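Local atomic coordinates of PrgA (Enterococcus faecalis, PDB entry 6Z9K), a protein that provides surface exclusion to its enterococcal host, reaching far outside the cell to protect against unwanted conjugation, and includes the metal-binding CAP domain described here. Residues K73-S77 against I103-W107; L76-T81 against L197-L201; L84-R88 against L189-K194. All coordinates share one frame. Residue numbers count along the deposited sequence, not the author numbering.

Contact 1 (K73-S77 against I103-W107); sequences KKELS and IKFAW
Two helices that cross almost at right angles may meet through a few long side chains, as K73-S77 and I103-W107 do. Both segments are helical, inside helices 70-90 and 100-112; their local axes stand 11.1 Å apart at closest approach, at 93°, and the nearest CA atoms, those of K73 and I103, are 7.1 Å apart. I103 comes first, in the mt rotamer, pointing into the gap. Its CG2 lies 3.9 Å from K73 CB, its CD1 3.5 Å from K74 CE and its CG1 3.9 Å from S77 OG. The ammonium of K74 itself is engaged by D100 in a salt bridge. In the alpha-beta-alpha sandwich of CAP domains helices flank a central sheet, and here helix 100-112 reaches helix 70-90 beside strand 196-202, on which L76 and W107 also pack. One turn after I103, with W107 N bonded to I103 O at 2.9 Å, W107 (chi1 -76°, chi2 95°) offers one indole face to the extended mttt chain of K73. From the centroid of the five-membered ring, K73 CE is 3.8 Å away, 10° off the normal (CH-pi), and K73 NZ 4.3 Å, 22° off (cation-pi). L76 CD2 touches W107 CZ2 at 4.3 Å. One water accepts from W107 NE1 (3.0 Å), donates to K73 O (2.6 Å) and hydrogen-bonds S77 OG (2.7 Å), which also accepts from V199 N of strand 196-202.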
ATOM      1  N   LYS A  73       5.344   4.911  12.157  1.00 21.13           N
ATOM      2  CA  LYS A  73       4.231   4.052  11.654  1.00 20.83           C
ATOM      3  C   LYS A  73       3.180   4.929  10.979  1.00 20.74           C
ATOM      4  O   LYS A  73       2.655   4.536   9.883  1.00 19.07           O
ATOM      5  CB  LYS A  73       3.606   3.262  12.808  1.00 20.86           C
ATOM      6  CG  LYS A  73       4.555   2.266  13.419  1.00 21.96           C
ATOM      7  CD  LYS A  73       3.930   1.412  14.507  1.00 21.86           C
ATOM      8  CE  LYS A  73       4.870   0.289  14.866  1.00 23.58           C
ATOM      9  NZ  LYS A  73       4.372  -0.457  16.026  1.00 25.44           N
ATOM     10  N   LYS A  74       2.802   6.048  11.599  1.00 21.36           N
ATOM     11  CA  LYS A  74       1.745   6.893  11.017  1.00 21.77           C
ATOM     12  C   LYS A  74       2.260   7.459   9.692  1.00 21.48           C
ATOM     13  O   LYS A  74       1.524   7.384   8.711  1.00 19.75           O
ATOM     14  CB  LYS A  74       1.269   7.966  11.983  1.00 25.62           C
ATOM     15  CG  LYS A  74       0.045   8.746  11.484  1.00 28.61           C
ATOM     16  CD  LYS A  74      -0.866   9.200  12.629  1.00 33.99           C
ATOM     17  CE  LYS A  74      -1.519   8.003  13.316  1.00 34.67           C
ATOM     18  NZ  LYS A  74      -2.567   8.354  14.313  1.00 39.02           N
ATOM     19  N   GLU A  75       3.520   7.897   9.618  1.00 21.57           N
ATOM     20  CA  GLU A  75       4.081   8.472   8.365  1.00 23.59           C
ATOM     21  C   GLU A  75       3.997   7.433   7.252  1.00 21.54           C
ATOM     22  O   GLU A  75       3.646   7.795   6.120  1.00 20.24           O
ATOM     23  CB  GLU A  75       5.536   8.903   8.514  1.00 28.13           C
ATOM     24  CG  GLU A  75       5.735  10.180   9.287  1.00 33.63           C
ATOM     25  CD  GLU A  75       7.220  10.502   9.459  1.00 37.48           C
ATOM     26  OE1 GLU A  75       7.657  10.739  10.623  1.00 45.89           O
ATOM     27  OE2 GLU A  75       7.945  10.434   8.419  1.00 42.04           O
ATOM     28  N   LEU A  76       4.406   6.210   7.536  1.00 20.30           N
ATOM     29  CA  LEU A  76       4.433   5.107   6.560  1.00 19.83           C
ATOM     30  C   LEU A  76       3.032   4.877   6.003  1.00 18.14           C
ATOM     31  O   LEU A  76       2.910   4.760   4.779  1.00 17.58           O
ATOM     32  CB  LEU A  76       4.988   3.858   7.225  1.00 21.25           C
ATOM     33  CG  LEU A  76       5.382   2.736   6.276  1.00 22.94           C
ATOM     34  CD1 LEU A  76       6.566   3.144   5.413  1.00 24.62           C
ATOM     35  CD2 LEU A  76       5.612   1.426   7.028  1.00 24.35           C
ATOM     36  N   SER A  77       2.022   4.854   6.861  1.00 16.43           N
ATOM     37  CA  SER A  77       0.625   4.616   6.430  1.00 15.59           C
ATOM     38  C   SER A  77       0.104   5.834   5.647  1.00 16.13           C
ATOM     39  O   SER A  77      -0.541   5.612   4.619  1.00 15.71           O
ATOM     40  CB  SER A  77      -0.262   4.323   7.604  1.00 15.94           C
ATOM     41  OG  SER A  77      -0.051   2.987   8.066  1.00 16.11           O
ATOM     42  N   ILE A 103      -3.587   1.218  11.834  1.00 16.03           N
ATOM     43  CA  ILE A 103      -2.133   1.007  12.107  1.00 16.14           C
ATOM     44  C   ILE A 103      -1.969  -0.199  13.032  1.00 15.49           C
ATOM     45  O   ILE A 103      -1.176  -1.086  12.751  1.00 15.43           O
ATOM     46  CB  ILE A 103      -1.532   2.287  12.666  1.00 17.57           C
ATOM     47  CG1 ILE A 103      -1.564   3.369  11.590  1.00 18.67           C
ATOM     48  CG2 ILE A 103      -0.115   2.069  13.170  1.00 18.73           C
ATOM     49  CD1 ILE A 103      -1.194   4.736  12.155  1.00 19.24           C
ATOM     50  N   LYS A 104      -2.713  -0.237  14.115  1.00 16.13           N
ATOM     51  CA  LYS A 104      -2.548  -1.324  15.116  1.00 17.47           C
ATOM     52  C   LYS A 104      -2.903  -2.640  14.452  1.00 16.72           C
ATOM     53  O   LYS A 104      -2.201  -3.634  14.704  1.00 17.03           O
ATOM     54  CB  LYS A 104      -3.408  -1.106  16.369  1.00 18.94           C
ATOM     55  CG  LYS A 104      -3.271  -2.201  17.425  1.00 21.56           C
ATOM     56  CD  LYS A 104      -4.097  -1.911  18.630  1.00 25.89           C
ATOM     57  CE  LYS A 104      -4.148  -3.043  19.629  1.00 28.62           C
ATOM     58  NZ  LYS A 104      -4.781  -4.280  19.093  1.00 28.79           N
ATOM     59  N   PHE A 105      -3.960  -2.677  13.661  1.00 15.60           N
ATOM     60  CA  PHE A 105      -4.394  -3.918  13.007  1.00 14.77           C
ATOM     61  C   PHE A 105      -3.267  -4.360  12.085  1.00 14.51           C
ATOM     62  O   PHE A 105      -2.838  -5.564  12.122  1.00 14.18           O
ATOM     63  CB  PHE A 105      -5.715  -3.704  12.276  1.00 15.06           C
ATOM     64  CG  PHE A 105      -6.304  -4.878  11.556  1.00 14.47           C
ATOM     65  CD1 PHE A 105      -6.005  -6.205  11.855  1.00 15.15           C
ATOM     66  CD2 PHE A 105      -7.262  -4.612  10.591  1.00 13.72           C
ATOM     67  CE1 PHE A 105      -6.639  -7.234  11.197  1.00 14.80           C
ATOM     68  CE2 PHE A 105      -7.872  -5.647   9.924  1.00 14.87           C
ATOM     69  CZ  PHE A 105      -7.559  -6.944  10.216  1.00 14.79           C
ATOM     70  N   ALA A 106      -2.769  -3.446  11.246  1.00 13.77           N
ATOM     71  CA  ALA A 106      -1.696  -3.826  10.303  1.00 13.64           C
ATOM     72  C   ALA A 106      -0.455  -4.381  11.029  1.00 13.24           C
ATOM     73  O   ALA A 106       0.137  -5.406  10.590  1.00 13.36           O
ATOM     74  CB  ALA A 106      -1.290  -2.638   9.463  1.00 13.01           C
ATOM     75  N   TRP A 107      -0.039  -3.735  12.131  1.00 14.39           N
ATOM     76  CA  TRP A 107       1.198  -4.144  12.838  1.00 14.77           C
ATOM     77  C   TRP A 107       0.951  -5.467  13.571  1.00 14.94           C
ATOM     78  O   TRP A 107       1.931  -6.236  13.725  1.00 14.95           O
ATOM     79  CB  TRP A 107       1.746  -2.991  13.689  1.00 15.90           C
ATOM     80  CG  TRP A 107       2.419  -2.008  12.780  1.00 16.77           C
ATOM     81  CD1 TRP A 107       1.858  -0.874  12.247  1.00 16.95           C
ATOM     82  CD2 TRP A 107       3.733  -2.116  12.200  1.00 17.76           C
ATOM     83  NE1 TRP A 107       2.759  -0.245  11.424  1.00 18.66           N
ATOM     84  CE2 TRP A 107       3.909  -0.998  11.361  1.00 18.02           C
ATOM     85  CE3 TRP A 107       4.788  -3.023  12.332  1.00 19.99           C
ATOM     86  CZ2 TRP A 107       5.106  -0.771  10.669  1.00 18.72           C
ATOM     87  CZ3 TRP A 107       5.951  -2.813  11.621  1.00 20.16           C
ATOM     88  CH2 TRP A 107       6.114  -1.687  10.822  1.00 19.96           C
TER
HETATM   89  O   HOH W   1       1.772   2.046   9.792  1.00 19.40           O

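Contact 2 (L76-T81 against L197-L201); sequences LSVYTT and LGVSL
A small residue at the point of closest approach lets a helix settle tightly onto a strand, and S77 plays that part where L76-T81 of helix 70-90 crosses L197-L201 of strand 196-202. The helical segment has regular alpha geometry and the strand is extended; their axes approach to 7.0 Å at 121°, with CA separations of 5.0 Å for S77-V199 and 6.6 Å for T81-L197. L76 (tp: chi1 -166°, chi2 66°) comes first. Its CD2 fits between two strand residues, 3.9 Å from V199 CG1 and 3.9 Å from L201 CG. S77 takes chi1 near -76° so that its OG accepts a hydrogen bond from V199 N (2.9 Å, 162°) and lies 3.5 Å from G198 CA. A water also joins S77 OG (2.7 Å) to V199 O (2.7 Å, water donating), so the serine serves both backbone polar groups of V199, one directly and one through solvent. T80 and T81 follow, both with chi1 near -55°, which lets each hydroxyl donate back to its own helix: T80 OG1 to L76 O (2.9 Å) and T81 OG1 to S77 O (2.7 Å). With their protons given to the helix, the hydroxyl oxygens lie against apolar carbons, T80 OG1 at 3.4 Å from V199 CG2 and T81 OG1 at 3.3 Å from L197 CD2. This is helix-on-sheet packing in the core of the CAP domain: strand 196-202 pairs with 211-217 in an antiparallel sheet, while helix 160-176 meets L76 and T80 through I167 and helix 100-112 reaches S77 and L201 through I103 and W107.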
ATOM      1  N   LEU A  76       4.406   6.210   7.536  1.00 20.30           N
ATOM      2  CA  LEU A  76       4.433   5.107   6.560  1.00 19.83           C
ATOM      3  C   LEU A  76       3.032   4.877   6.003  1.00 18.14           C
ATOM      4  O   LEU A  76       2.910   4.760   4.779  1.00 17.58           O
ATOM      5  CB  LEU A  76       4.988   3.858   7.225  1.00 21.25           C
ATOM      6  CG  LEU A  76       5.382   2.736   6.276  1.00 22.94           C
ATOM      7  CD1 LEU A  76       6.566   3.144   5.413  1.00 24.62           C
ATOM      8  CD2 LEU A  76       5.612   1.426   7.028  1.00 24.35           C
ATOM      9  N   SER A  77       2.022   4.854   6.861  1.00 16.43           N
ATOM     10  CA  SER A  77       0.625   4.616   6.430  1.00 15.59           C
ATOM     11  C   SER A  77       0.104   5.834   5.647  1.00 16.13           C
ATOM     12  O   SER A  77      -0.541   5.612   4.619  1.00 15.71           O
ATOM     13  CB  SER A  77      -0.262   4.323   7.604  1.00 15.94           C
ATOM     14  OG  SER A  77      -0.051   2.987   8.066  1.00 16.11           O
ATOM     15  N   VAL A  78       0.419   7.031   6.106  1.00 17.13           N
ATOM     16  CA  VAL A  78      -0.098   8.244   5.431  1.00 17.42           C
ATOM     17  C   VAL A  78       0.547   8.321   4.054  1.00 17.25           C
ATOM     18  O   VAL A  78      -0.154   8.653   3.068  1.00 17.31           O
ATOM     19  CB  VAL A  78       0.122   9.523   6.251  1.00 18.70           C
ATOM     20  CG1 VAL A  78      -0.163  10.728   5.383  1.00 19.59           C
ATOM     21  CG2 VAL A  78      -0.706   9.540   7.512  1.00 19.18           C
ATOM     22  N   TYR A  79       1.854   8.056   3.932  1.00 16.53           N
ATOM     23  CA  TYR A  79       2.569   8.138   2.635  1.00 16.44           C
ATOM     24  C   TYR A  79       1.888   7.246   1.599  1.00 15.86           C
ATOM     25  O   TYR A  79       1.534   7.642   0.478  1.00 15.76           O
ATOM     26  CB  TYR A  79       4.005   7.684   2.811  1.00 16.86           C
ATOM     27  CG  TYR A  79       4.707   7.430   1.515  1.00 16.71           C
ATOM     28  CD1 TYR A  79       5.214   8.463   0.744  1.00 17.14           C
ATOM     29  CD2 TYR A  79       4.869   6.164   1.030  1.00 16.16           C
ATOM     30  CE1 TYR A  79       5.868   8.227  -0.452  1.00 17.50           C
ATOM     31  CE2 TYR A  79       5.500   5.904  -0.170  1.00 16.92           C
ATOM     32  CZ  TYR A  79       6.001   6.935  -0.943  1.00 17.34           C
ATOM     33  OH  TYR A  79       6.678   6.680  -2.112  1.00 17.80           O
ATOM     34  N   THR A  80       1.585   6.023   2.041  1.00 14.79           N
ATOM     35  CA  THR A  80       1.026   4.981   1.160  1.00 15.17           C
ATOM     36  C   THR A  80      -0.425   5.311   0.806  1.00 15.26           C
ATOM     37  O   THR A  80      -0.811   5.227  -0.356  1.00 14.84           O
ATOM     38  CB  THR A  80       1.089   3.626   1.853  1.00 15.15           C
ATOM     39  OG1 THR A  80       2.418   3.373   2.333  1.00 15.64           O
ATOM     40  CG2 THR A  80       0.619   2.523   0.929  1.00 15.24           C
ATOM     41  N   THR A  81      -1.165   5.784   1.787  1.00 15.37           N
ATOM     42  CA  THR A  81      -2.599   6.077   1.619  1.00 16.36           C
ATOM     43  C   THR A  81      -2.729   7.280   0.694  1.00 16.60           C
ATOM     44  O   THR A  81      -3.680   7.344  -0.115  1.00 16.55           O
ATOM     45  CB  THR A  81      -3.300   6.204   2.969  1.00 17.37           C
ATOM     46  OG1 THR A  81      -3.062   5.012   3.748  1.00 17.50           O
ATOM     47  CG2 THR A  81      -4.788   6.331   2.751  1.00 17.42           C
ATOM     48  N   LEU A 197      -6.870   2.230   5.778  1.00 14.66           N
ATOM     49  CA  LEU A 197      -5.631   1.528   5.368  1.00 15.42           C
ATOM     50  C   LEU A 197      -4.599   1.672   6.475  1.00 15.11           C
ATOM     51  O   LEU A 197      -4.476   2.718   7.095  1.00 15.64           O
ATOM     52  CB  LEU A 197      -5.145   2.114   4.036  1.00 16.25           C
ATOM     53  CG  LEU A 197      -4.014   1.337   3.371  1.00 17.33           C
ATOM     54  CD1 LEU A 197      -4.067   1.533   1.873  1.00 16.97           C
ATOM     55  CD2 LEU A 197      -2.655   1.785   3.866  1.00 18.15           C
ATOM     56  N   GLY A 198      -3.808   0.613   6.647  1.00 14.91           N
ATOM     57  CA  GLY A 198      -2.610   0.628   7.494  1.00 14.78           C
ATOM     58  C   GLY A 198      -1.503  -0.104   6.751  1.00 14.52           C
ATOM     59  O   GLY A 198      -1.813  -1.135   6.110  1.00 14.39           O
ATOM     60  N   VAL A 199      -0.262   0.320   6.906  1.00 15.10           N
ATOM     61  CA  VAL A 199       0.916  -0.356   6.290  1.00 16.01           C
ATOM     62  C   VAL A 199       1.840  -0.848   7.383  1.00 17.28           C
ATOM     63  O   VAL A 199       2.217  -0.072   8.249  1.00 17.89           O
ATOM     64  CB  VAL A 199       1.671   0.582   5.321  1.00 17.93           C
ATOM     65  CG1 VAL A 199       2.848  -0.140   4.681  1.00 19.43           C
ATOM     66  CG2 VAL A 199       0.723   1.151   4.271  1.00 19.27           C
ATOM     67  N   SER A 200       2.228  -2.098   7.302  1.00 15.88           N
ATOM     68  CA  SER A 200       3.241  -2.614   8.229  1.00 15.70           C
ATOM     69  C   SER A 200       4.327  -3.345   7.446  1.00 16.38           C
ATOM     70  O   SER A 200       4.225  -3.549   6.231  1.00 16.10           O
ATOM     71  CB  SER A 200       2.590  -3.513   9.231  1.00 15.55           C
ATOM     72  OG  SER A 200       1.845  -4.527   8.561  1.00 15.07           O
ATOM     73  N   LEU A 201       5.331  -3.755   8.194  1.00 16.68           N
ATOM     74  CA  LEU A 201       6.571  -4.352   7.651  1.00 17.24           C
ATOM     75  C   LEU A 201       6.927  -5.546   8.544  1.00 17.73           C
ATOM     76  O   LEU A 201       6.685  -5.473   9.752  1.00 18.35           O
ATOM     77  CB  LEU A 201       7.719  -3.341   7.745  1.00 18.43           C
ATOM     78  CG  LEU A 201       7.510  -1.983   7.083  1.00 18.16           C
ATOM     79  CD1 LEU A 201       8.686  -1.054   7.416  1.00 19.13           C
ATOM     80  CD2 LEU A 201       7.319  -2.135   5.600  1.00 18.81           C
TER
HETATM   81  O   HOH W   1       1.772   2.046   9.792  1.00 19.40           O

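Contact 3 (L84-R88 against L189-K194)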
ATOM      1  N   LEU A  84      -2.345   5.941  -2.881  1.00 15.17           N
ATOM      2  CA  LEU A  84      -3.491   5.133  -3.319  1.00 15.21           C
ATOM      3  C   LEU A  84      -4.747   6.001  -3.450  1.00 14.93           C
ATOM      4  O   LEU A  84      -5.514   5.799  -4.407  1.00 16.00           O
ATOM      5  CB  LEU A  84      -3.685   3.956  -2.370  1.00 15.84           C
ATOM      6  CG  LEU A  84      -4.770   2.988  -2.782  1.00 16.92           C
ATOM      7  CD1 LEU A  84      -4.544   2.416  -4.195  1.00 17.20           C
ATOM      8  CD2 LEU A  84      -4.859   1.850  -1.757  1.00 17.51           C
ATOM      9  N   ASN A  85      -4.966   6.906  -2.527  1.00 15.55           N
ATOM     10  CA  ASN A  85      -6.160   7.791  -2.554  1.00 16.58           C
ATOM     11  C   ASN A  85      -6.105   8.674  -3.806  1.00 17.48           C
ATOM     12  O   ASN A  85      -7.179   9.012  -4.332  1.00 18.78           O
ATOM     13  CB  ASN A  85      -6.297   8.683  -1.333  1.00 17.05           C
ATOM     14  CG  ASN A  85      -6.978   7.989  -0.177  1.00 17.45           C
ATOM     15  OD1 ASN A  85      -7.647   6.977  -0.422  1.00 18.96           O
ATOM     16  ND2 ASN A  85      -6.902   8.598   1.016  1.00 17.31           N
ATOM     17  N   ASP A  86      -4.928   9.056  -4.258  1.00 17.60           N
ATOM     18  CA  ASP A  86      -4.807   9.891  -5.476  1.00 19.81           C
ATOM     19  C   ASP A  86      -5.446   9.101  -6.630  1.00 18.66           C
ATOM     20  O   ASP A  86      -6.222   9.669  -7.391  1.00 20.33           O
ATOM     21  CB  ASP A  86      -3.361  10.310  -5.656  1.00 20.89           C
ATOM     22  CG  ASP A  86      -3.078  11.096  -6.925  1.00 25.68           C
ATOM     23  OD1 ASP A  86      -3.632  12.177  -7.030  1.00 29.26           O
ATOM     24  OD2 ASP A  86      -2.310  10.604  -7.784  1.00 29.46           O
ATOM     25  N   VAL A  87      -5.124   7.824  -6.767  1.00 17.34           N
ATOM     26  CA  VAL A  87      -5.669   6.976  -7.845  1.00 16.20           C
ATOM     27  C   VAL A  87      -7.157   6.779  -7.573  1.00 16.67           C
ATOM     28  O   VAL A  87      -7.995   6.932  -8.455  1.00 16.41           O
ATOM     29  CB  VAL A  87      -4.913   5.644  -7.879  1.00 16.13           C
ATOM     30  CG1 VAL A  87      -5.503   4.664  -8.850  1.00 15.84           C
ATOM     31  CG2 VAL A  87      -3.454   5.887  -8.180  1.00 16.41           C
ATOM     32  N   ARG A  88      -7.515   6.432  -6.335  1.00 16.44           N
ATOM     33  CA  ARG A  88      -8.931   6.115  -6.011  1.00 16.76           C
ATOM     34  C   ARG A  88      -9.812   7.339  -6.292  1.00 17.70           C
ATOM     35  O   ARG A  88     -10.916   7.160  -6.889  1.00 18.79           O
ATOM     36  CB  ARG A  88      -9.032   5.655  -4.562  1.00 16.84           C
ATOM     37  CG  ARG A  88      -8.484   4.250  -4.386  1.00 16.74           C
ATOM     38  CD  ARG A  88      -8.596   3.739  -2.972  1.00 16.84           C
ATOM     39  NE  ARG A  88      -9.971   3.572  -2.504  1.00 17.26           N
ATOM     40  CZ  ARG A  88     -10.705   2.478  -2.591  1.00 17.15           C
ATOM     41  NH1 ARG A  88     -10.203   1.324  -3.007  1.00 17.35           N
ATOM     42  NH2 ARG A  88     -11.968   2.537  -2.228  1.00 18.39           N
ATOM     43  N   LEU A 189      -6.940  -3.294  -4.156  1.00 16.82           N
ATOM     44  CA  LEU A 189      -6.506  -1.914  -3.872  1.00 16.82           C
ATOM     45  C   LEU A 189      -7.580  -0.923  -4.345  1.00 17.07           C
ATOM     46  O   LEU A 189      -7.710   0.162  -3.756  1.00 17.08           O
ATOM     47  CB  LEU A 189      -5.170  -1.660  -4.571  1.00 17.36           C
ATOM     48  CG  LEU A 189      -3.945  -2.373  -4.039  1.00 17.96           C
ATOM     49  CD1 LEU A 189      -2.777  -2.041  -4.945  1.00 19.92           C
ATOM     50  CD2 LEU A 189      -3.632  -1.940  -2.615  1.00 19.44           C
ATOM     51  N   LEU A 190      -8.332  -1.277  -5.400  1.00 17.76           N
ATOM     52  CA  LEU A 190      -9.325  -0.343  -5.938  1.00 18.53           C
ATOM     53  C   LEU A 190     -10.729  -0.809  -5.597  1.00 19.39           C
ATOM     54  O   LEU A 190     -11.667  -0.369  -6.253  1.00 19.44           O
ATOM     55  CB  LEU A 190      -9.098  -0.211  -7.446  1.00 18.42           C
ATOM     56  CG  LEU A 190      -7.737   0.308  -7.855  1.00 18.48           C
ATOM     57  CD1 LEU A 190      -7.695   0.492  -9.375  1.00 19.26           C
ATOM     58  CD2 LEU A 190      -7.399   1.662  -7.171  1.00 18.87           C
ATOM     59  N   GLN A 191     -10.909  -1.579  -4.527  1.00 18.42           N
ATOM     60  CA  GLN A 191     -12.269  -2.069  -4.171  1.00 20.60           C
ATOM     61  C   GLN A 191     -13.141  -0.915  -3.670  1.00 20.54           C
ATOM     62  O   GLN A 191     -12.699  -0.148  -2.817  1.00 19.22           O
ATOM     63  CB  GLN A 191     -12.145  -3.175  -3.121  1.00 21.39           C
ATOM     64  CG  GLN A 191     -13.482  -3.805  -2.805  1.00 24.44           C
ATOM     65  CD  GLN A 191     -13.446  -4.853  -1.727  1.00 27.12           C
ATOM     66  OE1 GLN A 191     -13.436  -6.033  -2.024  1.00 36.87           O
ATOM     67  NE2 GLN A 191     -13.475  -4.427  -0.476  1.00 29.52           N
ATOM     68  N   ASP A 192     -14.365  -0.736  -4.181  1.00 23.25           N
ATOM     69  CA  ASP A 192     -15.132   0.444  -3.699  1.00 24.42           C
ATOM     70  C   ASP A 192     -15.663   0.080  -2.297  1.00 23.58           C
ATOM     71  O   ASP A 192     -15.777  -1.122  -1.945  1.00 26.34           O
ATOM     72  CB  ASP A 192     -16.185   0.983  -4.685  1.00 27.45           C
ATOM     73  CG  ASP A 192     -16.584   2.460  -4.539  1.00 29.19           C
ATOM     74  OD1 ASP A 192     -16.023   3.249  -3.665  1.00 26.33           O
ATOM     75  OD2 ASP A 192     -17.476   2.865  -5.353  1.00 32.00           O
ATOM     76  N   GLY A 193     -15.813   1.088  -1.478  1.00 22.97           N
ATOM     77  CA  GLY A 193     -16.395   1.016  -0.142  1.00 24.16           C
ATOM     78  C   GLY A 193     -15.337   0.842   0.930  1.00 22.89           C
ATOM     79  O   GLY A 193     -15.670   0.970   2.114  1.00 25.57           O
ATOM     80  N   LYS A 194     -14.083   0.634   0.568  1.00 22.13           N
ATOM     81  CA  LYS A 194     -13.016   0.657   1.589  1.00 21.71           C
ATOM     82  C   LYS A 194     -12.883   2.042   2.201  1.00 21.52           C
ATOM     83  O   LYS A 194     -13.109   3.074   1.534  1.00 24.20           O
ATOM     84  CB  LYS A 194     -11.714   0.141   1.012  1.00 20.36           C
ATOM     85  CG  LYS A 194     -11.686  -1.363   0.851  1.00 20.24           C
ATOM     86  CD  LYS A 194     -10.328  -1.839   0.390  1.00 20.77           C
ATOM     87  CE  LYS A 194     -10.235  -3.340   0.335  1.00 20.17           C
ATOM     88  NZ  LYS A 194      -8.890  -3.781  -0.092  1.00 22.55           N
TER
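Leucine and valine side chains form the centre of this contact, which illustrates how a helix can hold a neighbouring turn by joining an apolar patch to one long polar side chain. L84 CD2 lies 4.1 Å from L189 CD2, and L84 CD1 lies 4.2 Å from L190 CD2; that same L190 CD2 is also 3.9 Å from V87 CG1. L84 and V87 present neighbouring side chains on one side of helix 70-90, while L189 and L190 come from the point where helix 184-189 ends. Helix 160-176 continues the patch through L171, M174 and L175. The patch borders the metal site of the CAP domain: the L189 side chain is about 5 Å from that of H185, which binds magnesium, and about 9 Å from the ion. Further out, R88 runs its aliphatic part past L190, with R88 CG 4.0 Å from L190 CD2. Its guanidinium then bridges the helix end and the first residue of the type II beta turn Q191-K194, in which G193 has positive phi. NH1 of R88 donates to L189 O (2.9 Å) and to Q191 O (2.9 Å), and NH2 of R88 donates to that same Q191 O (2.8 Å); both oxygens lie near the guanidinium plane. R88 NE is bound to S94 O. At the outer edge D192 OD1 stays 4.4 Å from R88 NH2, beyond a salt bridge, and instead accepts from S94 N and, weakly, from G193 N at 3.1 Å. The bonds R88 makes across this contact thus all go to main-chain carbonyls, so its polar part depends on where the backbone places them rather than on an opposing acidic side chain.

How the contacts relate
All three contacts draw on helix 70-90, and overlapping and successive parts of this one helix meet different partners with different chemistry. Contact 2 is the most central and wholly buried, a helix set on the sheet. Contact 1 shares L76 and S77 with it, but faces helix 100-112 and is only partly buried, and there a charged lysine lies over a ring; the two contacts share a water and meet again where A106 O probably bonds S200 OG. Contact 3, about 14 Å from contact 2 between centres, meets it where L84 CD2 packs at 3.7 Å on L197 CD1; its apolar part is buried, while exposed Q191 and D192 carry it to the surface.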